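Local atomic coordinates of ECF RNA polymerase sigma factor SigK (Mycobacterium tuberculosis, PDB entry 4NQW), a protein that probably directs RNA polymerase to specific promoters as a transcription initiation factor, being held inactive by an anti-sigma factor until regulated proteolysis releases it. Residues A[30-35]-A[44-49]; A[58-63]-A[165-170]; A[65-70]-A[106-111]; A[156-161]-A[191-196]. All blocks are in the same frame, centred on the assembly; numbering follows the deposited sequence.

Contact 1 of 4, residues A[30-35]-A[44-49]; sequences ALLRRV and AEFYDH
With chi1 at -176°, CG anti to the backbone N, Phe46 swings its ring toward helix 28-34, where Leu31 and Leu32 receive it. The same setting in Glu45, also with chi1 -176°, sends CG toward Leu31, and a bend at chi2 then turns the carboxylate across the leucine. Leu31 answers with CD1, which lies 3.8 Å from Glu45 CG. The two side chains cross at about a right angle. Lower on the leucine, Leu31 CB lies near the plane of the phenyl ring, at its edge, 4.3 Å from Phe46 CD1. Leu32 comes to the ring obliquely, its branch carbon CG 3.6 Å from Phe46 CE1. Two short helical segments thus meet in a roughly antiparallel way, their axes 9.5 Å apart at an angle of 138°, in an alpha-hairpin that packs helix 28-34 against the start of helix 42-62 in sigma domain 2. Beyond the phenyl ring, Phe46 also rests on Leu97, while Leu32 touches Trp96 and Phe86, which makes this the buried side. Glu45 lies on the exposed side, where a bound cadmium ion is about 3 Å from the nearest atom of its side chain. On another face of helix 42-62, Ala44 and Tyr47 pack against apolar side chains from the chain of another protein.

Contact 2 of 4, residues A[58-63]-A[165-170]; sequences VMRVLR and AYYGGL
Val61 and Tyr167 bring two backbones to 5.4 Å between their CA atoms, near the C-terminal ends of helices 42-62 and 156-167, the latter carrying a wider pi-type turn at 165-167. A water occupies the join and donates both protons, to Val61 O at 2.7 Å and to Tyr167 O at 2.8 Å, so a single water bridges the two main-chain carbonyls. Beside this bridge, Arg60 folds over the tyrosine. Its chain bends at chi2 (62°) and again at chi3, which lays CG against the ring, 3.5 Å from Tyr167 CD1, and brings the guanidinium back over one face. Its plane is tilted only 17° from that of the ring, a flat, off-centre cation-pi stack with Arg60 CZ 4.5 Å from the Tyr167 ring centroid. Here sigma domain 2 meets sigma domain 4, the first segment belonging to one and the second to the other. Tyr166 CD2 sits over the opposite face of the Tyr167 ring, toward the rim, so the ring lies between a neighbouring tyrosine and a cation. The guanidinium has a firmer polar partner in Glu163, a salt bridge through NH2 that is consistent with the group staying flat on the ring. Side chains from the chain of another protein pack on both Arg60 and Tyr167.

Contact 3 of 4, residues A[65-70]-A[106-111]; sequences TGYSEE and VDRVRC. With CD (cadmium ion), chain C; CD (cadmium ion), chain L; CD (cadmium ion), chain E; CD (cadmium ion), chain D.
Arg108 stretches from helix 93-111 to helix 65-82, where its guanidinium meets Tyr67 and Glu70. Arg108 NH2 comes to the edge of the tyrosine ring, 3.8 Å from Tyr67 CD1, with the ring and guanidinium planes nearly perpendicular at 79°; this is an edge contact rather than a stack. The same NH2 faces the carboxylate of Glu70 in a long salt bridge, 4.0 Å to OE1. Carboxylate and guanidinium lie nearly in one plane, 26° apart, with OE1 at the guanidinium edge, but the spacing leaves the pair loose on an exposed surface. The arginine gets there through bends at chi2 and chi3, and its NE makes a weak hydrogen bond to Thr71 OG1, while Leu62 packs against the side chain. Both helices belong to sigma domain 2, and Glu70 and Thr71 are part of the motif that contacts the polymerase core subunit RpoC. One turn before Thr71, Tyr67 is itself tied down at its backbone N by Asp64 OD1. Further out, cadmium ions sit on either flank. Asp107 divides its oxygens between two of them, with OD1 and OD2 each 2.4 Å from a different ion; the ion on OD2 is shared with an acidic side chain from the chain of another protein. Cys111 SG holds a third cadmium at 2.2 Å. On helix 65-82, Glu69 takes a fourth through both oxygens, OE2 at 2.4 Å and OE1 at 2.8 Å, together with two waters and a polar side chain of that other protein.

Contact 4 of 4, residues A[156-161]-A[191-196]; sequences DTQRQC and RDALRS
Gln158 and Ala193 form the tight part of this crossing, the small alanine letting the helices come close. Ala193 CB lies 3.4 Å from the backbone Gln158 O and 3.7 Å from Gln158 CB. The segment axes approach to 8.7 Å at an angle of 97°, so the helices cross almost squarely, with Gln158 set against the turn from Asp192 to Ser196. The glutamine chain then reaches outward across the other helix: with chi1 at -71° its CG stays beside the backbone N, and the rest is extended. Out here the packing is looser. Gln158 NE2 stands 4.2 Å from Asp192 CB, and across to Ser196 the amide is linked through a water that donates to OE1 at 2.6 Å and lies 3.0 Å from Ser196 OG. Asp192 turns its charge along its own helix, where Arg195 NH1 gives OD1 a nearly straight hydrogen bond. Within sigma domain 4, helix 183-201 includes the end of the probable DNA-binding helix-turn-helix, and helix 156-167 lies across it. Ile162 continues the seam under Ala193 and Leu194, and Cys161 touches Met190. The disulfide between Cys150 and Cys200 joins helix 183-201 to helix 141-153 as well, making helix 183-201 common to both neighbours.

In the fold
From the N terminus, contact 1 closes a short loop by folding helix 28-34 onto the start of helix 42-62. Near the other end of that helix, contact 2 opens a loop of 101 residues, including the unmodelled 113-139, and joins sigma domain 2 to sigma domain 4. Contact 3, between helices 65-82 and 93-111, lies wholly within this loop, and the two touch: Gly169 O meets Arg110 NE, and Val58 packs on Ser68. Contact 4 begins on helix 156-167 before contact 2 closes and ends on helix 183-201, so the two cross. Contacts 1 and 2 lie on opposite sides of the chain's centre, about 25 Å between their centres.

Contact 1 of 4, residues A[30-35]-A[44-49]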
# COMPACT_ATOMS: atom_id res chain seq x y z
N ALA A 30 -16.25 7.71 -6.03
CA ALA A 30 -17.00 8.34 -7.12
C ALA A 30 -16.10 9.17 -8.03
O ALA A 30 -16.33 9.23 -9.24
CB ALA A 30 -18.13 9.20 -6.56
N LEU A 31 -15.08 9.81 -7.46
CA LEU A 31 -14.10 10.57 -8.24
C LEU A 31 -13.30 9.63 -9.15
O LEU A 31 -13.14 9.91 -10.33
CB LEU A 31 -13.13 11.35 -7.34
CG LEU A 31 -13.64 12.61 -6.64
CD1 LEU A 31 -12.56 13.15 -5.72
CD2 LEU A 31 -14.07 13.68 -7.63
N LEU A 32 -12.82 8.53 -8.58
CA LEU A 32 -12.05 7.54 -9.34
C LEU A 32 -12.94 6.87 -10.40
O LEU A 32 -12.46 6.49 -11.47
CB LEU A 32 -11.45 6.47 -8.42
CG LEU A 32 -10.04 5.99 -8.75
CD1 LEU A 32 -9.69 4.80 -7.87
CD2 LEU A 32 -9.86 5.61 -10.22
N ARG A 33 -14.23 6.75 -10.10
CA ARG A 33 -15.19 6.19 -11.05
C ARG A 33 -15.36 7.11 -12.26
O ARG A 33 -15.66 6.64 -13.36
CB ARG A 33 -16.54 5.96 -10.37
CG ARG A 33 -17.18 4.61 -10.69
CD ARG A 33 -18.51 4.44 -9.97
NE ARG A 33 -18.38 4.58 -8.52
CZ ARG A 33 -17.92 3.65 -7.70
NH1 ARG A 33 -17.51 2.47 -8.16
NH2 ARG A 33 -17.85 3.90 -6.39
N ARG A 34 -15.16 8.41 -12.06
CA ARG A 34 -15.29 9.39 -13.14
C ARG A 34 -14.02 9.57 -13.99
O ARG A 34 -14.11 10.14 -15.08
CB ARG A 34 -15.75 10.74 -12.58
CG ARG A 34 -17.19 10.75 -12.09
CD ARG A 34 -17.72 12.16 -11.90
NE ARG A 34 -18.00 12.81 -13.18
CZ ARG A 34 -19.11 12.65 -13.90
NH1 ARG A 34 -20.09 11.84 -13.50
NH2 ARG A 34 -19.24 13.30 -15.05
N VAL A 35 -12.86 9.09 -13.53
CA VAL A 35 -11.62 9.26 -14.30
C VAL A 35 -11.44 8.21 -15.41
O VAL A 35 -10.43 8.20 -16.11
CB VAL A 35 -10.33 9.34 -13.42
CG1 VAL A 35 -10.56 10.19 -12.18
CG2 VAL A 35 -9.81 7.97 -13.04
N ALA A 44 -7.92 15.79 -11.54
CA ALA A 44 -7.31 16.91 -10.83
C ALA A 44 -7.72 16.93 -9.36
O ALA A 44 -6.90 17.20 -8.49
CB ALA A 44 -7.68 18.23 -11.49
N GLU A 45 -8.99 16.65 -9.09
CA GLU A 45 -9.51 16.62 -7.72
C GLU A 45 -9.07 15.35 -6.98
O GLU A 45 -8.74 15.41 -5.80
CB GLU A 45 -11.04 16.74 -7.72
CG GLU A 45 -11.64 16.80 -6.32
CD GLU A 45 -12.90 17.64 -6.24
OE1 GLU A 45 -12.84 18.84 -6.59
OE2 GLU A 45 -13.95 17.11 -5.81
N PHE A 46 -9.07 14.22 -7.68
CA PHE A 46 -8.56 12.96 -7.13
C PHE A 46 -7.10 13.11 -6.74
O PHE A 46 -6.69 12.66 -5.66
CB PHE A 46 -8.71 11.83 -8.16
CG PHE A 46 -8.30 10.48 -7.63
CD1 PHE A 46 -9.20 9.69 -6.93
CD2 PHE A 46 -7.02 9.99 -7.85
CE1 PHE A 46 -8.84 8.44 -6.45
CE2 PHE A 46 -6.64 8.74 -7.36
CZ PHE A 46 -7.55 7.97 -6.66
N TYR A 47 -6.32 13.74 -7.61
CA TYR A 47 -4.92 14.02 -7.33
C TYR A 47 -4.75 14.98 -6.15
O TYR A 47 -4.00 14.68 -5.22
CB TYR A 47 -4.23 14.60 -8.57
CG TYR A 47 -2.84 15.11 -8.27
CD1 TYR A 47 -1.80 14.23 -8.03
CD2 TYR A 47 -2.57 16.48 -8.21
CE1 TYR A 47 -0.52 14.68 -7.73
CE2 TYR A 47 -1.30 16.94 -7.92
CZ TYR A 47 -0.28 16.04 -7.68
OH TYR A 47 0.98 16.49 -7.39
N ASP A 48 -5.46 16.11 -6.18
CA ASP A 48 -5.34 17.13 -5.14
C ASP A 48 -5.62 16.61 -3.73
O ASP A 48 -4.97 17.04 -2.77
CB ASP A 48 -6.28 18.32 -5.42
CG ASP A 48 -5.68 19.35 -6.36
OD1 ASP A 48 -4.43 19.41 -6.49
OD2 ASP A 48 -6.45 20.12 -6.97
N HIS A 49 -6.57 15.69 -3.60
CA HIS A 49 -6.98 15.18 -2.30
C HIS A 49 -6.07 14.06 -1.77
O HIS A 49 -6.04 13.81 -0.56
CB HIS A 49 -8.44 14.68 -2.37
CG HIS A 49 -9.18 14.83 -1.08
ND1 HIS A 49 -9.41 16.05 -0.48
CD2 HIS A 49 -9.77 13.90 -0.27
CE1 HIS A 49 -10.09 15.87 0.64
NE2 HIS A 49 -10.32 14.58 0.78

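Contact 2 of 4, residues A[58-63]-A[165-170]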
# COMPACT_ATOMS: atom_id res chain seq x y z
N VAL A 58 5.96 7.59 -0.85
CA VAL A 58 7.06 7.38 -1.78
C VAL A 58 8.36 7.98 -1.21
O VAL A 58 9.39 7.31 -1.19
CB VAL A 58 6.75 7.96 -3.17
CG1 VAL A 58 7.98 7.92 -4.07
CG2 VAL A 58 5.61 7.18 -3.82
N MET A 59 8.29 9.23 -0.76
CA MET A 59 9.43 9.88 -0.09
C MET A 59 9.98 9.00 1.04
O MET A 59 11.18 8.81 1.15
CB MET A 59 9.04 11.25 0.49
CG MET A 59 9.44 12.44 -0.37
SD MET A 59 11.18 12.48 -0.86
CE MET A 59 12.01 12.27 0.72
N ARG A 60 9.08 8.49 1.87
CA ARG A 60 9.46 7.64 2.99
C ARG A 60 10.25 6.41 2.55
O ARG A 60 11.25 6.06 3.17
CB ARG A 60 8.21 7.22 3.78
CG ARG A 60 8.48 6.31 4.98
CD ARG A 60 9.35 6.99 6.02
NE ARG A 60 10.42 6.09 6.47
CZ ARG A 60 10.40 5.35 7.58
NH1 ARG A 60 9.36 5.38 8.41
NH2 ARG A 60 11.44 4.58 7.87
N VAL A 61 9.80 5.76 1.47
CA VAL A 61 10.41 4.53 0.99
C VAL A 61 11.72 4.80 0.23
O VAL A 61 12.73 4.16 0.51
CB VAL A 61 9.44 3.73 0.08
CG1 VAL A 61 10.12 2.50 -0.50
CG2 VAL A 61 8.20 3.32 0.86
N LEU A 62 11.68 5.74 -0.70
CA LEU A 62 12.84 6.02 -1.56
C LEU A 62 13.86 6.98 -0.93
O LEU A 62 15.06 6.81 -1.14
CB LEU A 62 12.37 6.59 -2.91
CG LEU A 62 11.29 5.80 -3.66
CD1 LEU A 62 10.99 6.46 -4.99
CD2 LEU A 62 11.71 4.35 -3.86
N ARG A 63 13.37 7.96 -0.18
CA ARG A 63 14.22 9.00 0.46
C ARG A 63 15.10 9.74 -0.55
O ARG A 63 16.30 9.93 -0.33
CB ARG A 63 15.08 8.41 1.58
CG ARG A 63 14.29 7.73 2.68
CD ARG A 63 15.10 6.60 3.30
NE ARG A 63 15.53 5.64 2.28
CZ ARG A 63 16.39 4.65 2.48
NH1 ARG A 63 16.93 4.44 3.68
NH2 ARG A 63 16.70 3.84 1.47
N ALA A 165 9.45 -4.47 6.60
CA ALA A 165 8.71 -4.97 5.44
C ALA A 165 8.08 -3.85 4.63
O ALA A 165 8.33 -3.73 3.43
CB ALA A 165 7.64 -5.96 5.88
N TYR A 166 7.26 -3.04 5.29
CA TYR A 166 6.51 -1.99 4.61
C TYR A 166 7.42 -0.83 4.20
O TYR A 166 7.59 -0.58 3.01
CB TYR A 166 5.35 -1.51 5.48
CG TYR A 166 4.33 -0.66 4.75
CD1 TYR A 166 3.43 -1.22 3.86
CD2 TYR A 166 4.27 0.71 4.97
CE1 TYR A 166 2.50 -0.44 3.19
CE2 TYR A 166 3.35 1.50 4.31
CZ TYR A 166 2.47 0.92 3.42
OH TYR A 166 1.55 1.71 2.76
N TYR A 167 8.03 -0.15 5.16
CA TYR A 167 8.87 1.02 4.84
C TYR A 167 10.24 0.65 4.26
O TYR A 167 10.70 1.29 3.31
CB TYR A 167 9.03 1.93 6.05
CG TYR A 167 7.73 2.55 6.49
CD1 TYR A 167 6.94 3.26 5.59
CD2 TYR A 167 7.28 2.44 7.81
CE1 TYR A 167 5.74 3.83 5.97
CE2 TYR A 167 6.08 3.00 8.21
CZ TYR A 167 5.31 3.70 7.28
OH TYR A 167 4.12 4.27 7.67
N GLY A 168 10.88 -0.38 4.81
CA GLY A 168 12.19 -0.82 4.34
C GLY A 168 12.15 -1.62 3.05
O GLY A 168 13.19 -1.82 2.41
N GLY A 169 10.97 -2.10 2.67
CA GLY A 169 10.78 -2.83 1.42
C GLY A 169 11.24 -4.28 1.43
O GLY A 169 11.31 -4.92 0.38
N LEU A 170 11.55 -4.81 2.61
CA LEU A 170 12.01 -6.19 2.74
C LEU A 170 10.85 -7.17 2.58
O LEU A 170 9.72 -6.89 2.99
CB LEU A 170 12.69 -6.43 4.09
CG LEU A 170 14.14 -5.96 4.25
CD1 LEU A 170 14.25 -4.45 4.25
CD2 LEU A 170 14.74 -6.53 5.53
O HOH W 1 13.11 2.49 2.61

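Contact 3 of 4, residues A[65-70]-A[106-111]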
# COMPACT_ATOMS: atom_id res chain seq x y z
N THR A 65 14.22 13.06 -3.32
CA THR A 65 13.21 13.97 -3.88
C THR A 65 13.00 13.74 -5.37
O THR A 65 11.87 13.63 -5.83
CB THR A 65 13.60 15.45 -3.67
OG1 THR A 65 13.88 15.69 -2.28
CG2 THR A 65 12.48 16.38 -4.11
N GLY A 66 14.10 13.65 -6.12
CA GLY A 66 14.04 13.49 -7.57
C GLY A 66 13.28 12.26 -8.02
O GLY A 66 12.34 12.35 -8.80
N TYR A 67 13.70 11.09 -7.53
CA TYR A 67 13.04 9.84 -7.89
C TYR A 67 11.64 9.71 -7.29
O TYR A 67 10.77 9.08 -7.88
CB TYR A 67 13.91 8.63 -7.52
CG TYR A 67 15.15 8.51 -8.38
CD1 TYR A 67 15.06 8.10 -9.71
CD2 TYR A 67 16.41 8.82 -7.87
CE1 TYR A 67 16.19 8.00 -10.51
CE2 TYR A 67 17.54 8.72 -8.67
CZ TYR A 67 17.43 8.31 -9.98
OH TYR A 67 18.55 8.21 -10.77
N SER A 68 11.42 10.33 -6.13
CA SER A 68 10.08 10.35 -5.51
C SER A 68 9.07 11.12 -6.36
O SER A 68 7.91 10.73 -6.45
CB SER A 68 10.13 10.94 -4.10
OG SER A 68 10.81 10.07 -3.21
N GLU A 69 9.53 12.21 -6.97
CA GLU A 69 8.70 12.97 -7.91
C GLU A 69 8.36 12.13 -9.14
O GLU A 69 7.20 12.04 -9.53
CB GLU A 69 9.41 14.26 -8.33
CG GLU A 69 9.50 15.30 -7.22
CD GLU A 69 10.30 16.53 -7.61
OE1 GLU A 69 10.72 16.65 -8.78
OE2 GLU A 69 10.53 17.39 -6.73
N GLU A 70 9.37 11.52 -9.74
CA GLU A 70 9.17 10.70 -10.94
C GLU A 70 8.28 9.48 -10.68
O GLU A 70 7.43 9.15 -11.50
CB GLU A 70 10.51 10.25 -11.52
CG GLU A 70 11.34 11.40 -12.07
CD GLU A 70 12.62 10.94 -12.75
OE1 GLU A 70 12.92 9.72 -12.73
OE2 GLU A 70 13.33 11.80 -13.30
N VAL A 106 8.41 0.30 -3.51
CA VAL A 106 9.15 -0.86 -3.02
C VAL A 106 9.92 -1.54 -4.15
O VAL A 106 11.08 -1.90 -4.00
CB VAL A 106 8.21 -1.86 -2.31
CG1 VAL A 106 8.82 -3.26 -2.25
CG2 VAL A 106 7.86 -1.36 -0.92
N ASP A 107 9.25 -1.70 -5.29
CA ASP A 107 9.89 -2.22 -6.49
C ASP A 107 11.14 -1.41 -6.86
O ASP A 107 12.18 -1.98 -7.20
CB ASP A 107 8.90 -2.21 -7.66
CG ASP A 107 9.57 -2.44 -9.00
OD1 ASP A 107 10.06 -1.46 -9.60
OD2 ASP A 107 9.60 -3.60 -9.45
N ARG A 108 11.03 -0.09 -6.78
CA ARG A 108 12.14 0.82 -7.07
C ARG A 108 13.37 0.50 -6.21
O ARG A 108 14.50 0.53 -6.69
CB ARG A 108 11.71 2.27 -6.81
CG ARG A 108 12.21 3.28 -7.84
CD ARG A 108 11.44 3.14 -9.15
NE ARG A 108 11.28 4.43 -9.83
CZ ARG A 108 12.24 5.10 -10.46
NH1 ARG A 108 13.49 4.63 -10.50
NH2 ARG A 108 11.96 6.26 -11.04
N VAL A 109 13.13 0.21 -4.93
CA VAL A 109 14.19 -0.14 -3.99
C VAL A 109 14.80 -1.51 -4.29
O VAL A 109 16.02 -1.67 -4.25
CB VAL A 109 13.68 -0.11 -2.53
CG1 VAL A 109 14.71 -0.70 -1.56
CG2 VAL A 109 13.32 1.31 -2.12
N ARG A 110 13.95 -2.49 -4.60
CA ARG A 110 14.41 -3.86 -4.85
C ARG A 110 15.07 -4.01 -6.22
O ARG A 110 16.21 -4.46 -6.31
CB ARG A 110 13.26 -4.85 -4.74
CG ARG A 110 12.78 -5.09 -3.32
CD ARG A 110 11.66 -6.10 -3.30
NE ARG A 110 10.91 -6.05 -2.06
CZ ARG A 110 9.71 -6.62 -1.87
NH1 ARG A 110 9.11 -7.29 -2.85
NH2 ARG A 110 9.12 -6.51 -0.69
N CYS A 111 14.34 -3.65 -7.28
CA CYS A 111 14.87 -3.76 -8.64
C CYS A 111 16.19 -3.00 -8.79
O CYS A 111 17.10 -3.45 -9.49
CB CYS A 111 13.85 -3.28 -9.69
SG CYS A 111 12.53 -4.48 -10.06
CD CD C . 11.52 -2.11 -11.44
CD CD L . 9.14 -5.84 -8.67
CD CD E . 11.26 19.29 -8.05
CD CD D . 13.57 -5.47 -11.76
O HOH W 2 12.76 0.27 -10.95
O HOH W 3 12.49 19.70 -5.86
O HOH W 4 10.57 21.56 -6.79

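Contact 4 of 4, residues A[156-161]-A[191-196]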
# COMPACT_ATOMS: atom_id res chain seq x y z
N ASP A 156 7.55 -3.82 20.26
CA ASP A 156 8.77 -3.55 19.50
C ASP A 156 8.92 -4.47 18.29
O ASP A 156 9.22 -4.01 17.19
CB ASP A 156 10.01 -3.66 20.41
CG ASP A 156 10.06 -2.58 21.48
OD1 ASP A 156 9.31 -1.58 21.38
OD2 ASP A 156 10.87 -2.72 22.42
N THR A 157 8.69 -5.77 18.49
CA THR A 157 8.75 -6.75 17.40
C THR A 157 7.71 -6.48 16.31
O THR A 157 8.00 -6.60 15.12
CB THR A 157 8.56 -8.20 17.90
OG1 THR A 157 8.04 -8.19 19.23
CG2 THR A 157 9.88 -8.95 17.89
N GLN A 158 6.50 -6.12 16.73
CA GLN A 158 5.41 -5.86 15.78
C GLN A 158 5.61 -4.56 15.01
O GLN A 158 5.28 -4.48 13.83
CB GLN A 158 4.06 -5.89 16.51
CG GLN A 158 3.65 -7.29 16.93
CD GLN A 158 2.59 -7.33 18.01
OE1 GLN A 158 1.73 -6.45 18.08
NE2 GLN A 158 2.63 -8.35 18.85
N ARG A 159 6.17 -3.54 15.66
CA ARG A 159 6.55 -2.30 14.99
C ARG A 159 7.71 -2.53 14.02
O ARG A 159 7.74 -1.97 12.93
CB ARG A 159 6.93 -1.22 16.01
CG ARG A 159 7.14 0.16 15.40
CD ARG A 159 7.88 1.10 16.34
NE ARG A 159 7.20 1.25 17.63
CZ ARG A 159 7.62 0.76 18.80
NH1 ARG A 159 8.74 0.06 18.90
NH2 ARG A 159 6.89 0.98 19.89
N GLN A 160 8.67 -3.35 14.44
CA GLN A 160 9.84 -3.69 13.63
C GLN A 160 9.47 -4.42 12.34
O GLN A 160 10.09 -4.19 11.30
CB GLN A 160 10.80 -4.56 14.46
CG GLN A 160 12.15 -4.84 13.81
CD GLN A 160 13.00 -5.77 14.66
OE1 GLN A 160 12.52 -6.79 15.16
NE2 GLN A 160 14.28 -5.43 14.83
N CYS A 161 8.47 -5.30 12.40
CA CYS A 161 8.00 -6.03 11.21
C CYS A 161 7.47 -5.08 10.14
O CYS A 161 7.84 -5.21 8.97
CB CYS A 161 6.90 -7.03 11.58
SG CYS A 161 7.52 -8.62 12.19
N ARG A 191 0.96 -10.46 10.84
CA ARG A 191 -0.49 -10.55 11.04
C ARG A 191 -0.92 -9.90 12.35
O ARG A 191 -1.90 -9.17 12.38
CB ARG A 191 -0.94 -12.01 11.04
CG ARG A 191 -1.02 -12.63 9.66
CD ARG A 191 -1.57 -14.05 9.71
NE ARG A 191 -2.94 -14.09 10.21
CZ ARG A 191 -3.79 -15.11 10.05
NH1 ARG A 191 -3.42 -16.20 9.37
NH2 ARG A 191 -5.01 -15.03 10.55
N ASP A 192 -0.19 -10.18 13.42
CA ASP A 192 -0.49 -9.61 14.73
C ASP A 192 -0.37 -8.09 14.72
O ASP A 192 -1.24 -7.39 15.24
CB ASP A 192 0.43 -10.20 15.81
CG ASP A 192 0.13 -11.66 16.11
OD1 ASP A 192 -0.73 -12.26 15.42
OD2 ASP A 192 0.75 -12.22 17.04
N ALA A 193 0.70 -7.58 14.11
CA ALA A 193 0.93 -6.14 14.00
C ALA A 193 -0.22 -5.44 13.28
O ALA A 193 -0.71 -4.41 13.74
CB ALA A 193 2.24 -5.87 13.28
N LEU A 194 -0.66 -6.02 12.16
CA LEU A 194 -1.77 -5.45 11.39
C LEU A 194 -3.12 -5.59 12.09
O LEU A 194 -4.00 -4.74 11.89
CB LEU A 194 -1.84 -6.08 9.99
CG LEU A 194 -1.03 -5.39 8.89
CD1 LEU A 194 -1.68 -4.08 8.47
CD2 LEU A 194 0.42 -5.16 9.29
N ARG A 195 -3.30 -6.63 12.90
CA ARG A 195 -4.53 -6.81 13.67
C ARG A 195 -4.63 -5.73 14.75
O ARG A 195 -5.68 -5.11 14.92
CB ARG A 195 -4.59 -8.20 14.31
CG ARG A 195 -5.93 -8.51 14.98
CD ARG A 195 -5.93 -9.87 15.67
NE ARG A 195 -5.51 -10.94 14.77
CZ ARG A 195 -4.31 -11.53 14.78
NH1 ARG A 195 -3.38 -11.18 15.66
NH2 ARG A 195 -4.04 -12.48 13.89
N SER A 196 -3.54 -5.53 15.48
CA SER A 196 -3.46 -4.49 16.51
C SER A 196 -3.71 -3.10 15.93
O SER A 196 -4.37 -2.27 16.56
CB SER A 196 -2.09 -4.53 17.19
OG SER A 196 -2.01 -3.58 18.24
O HOH W 5 0.44 -4.65 19.51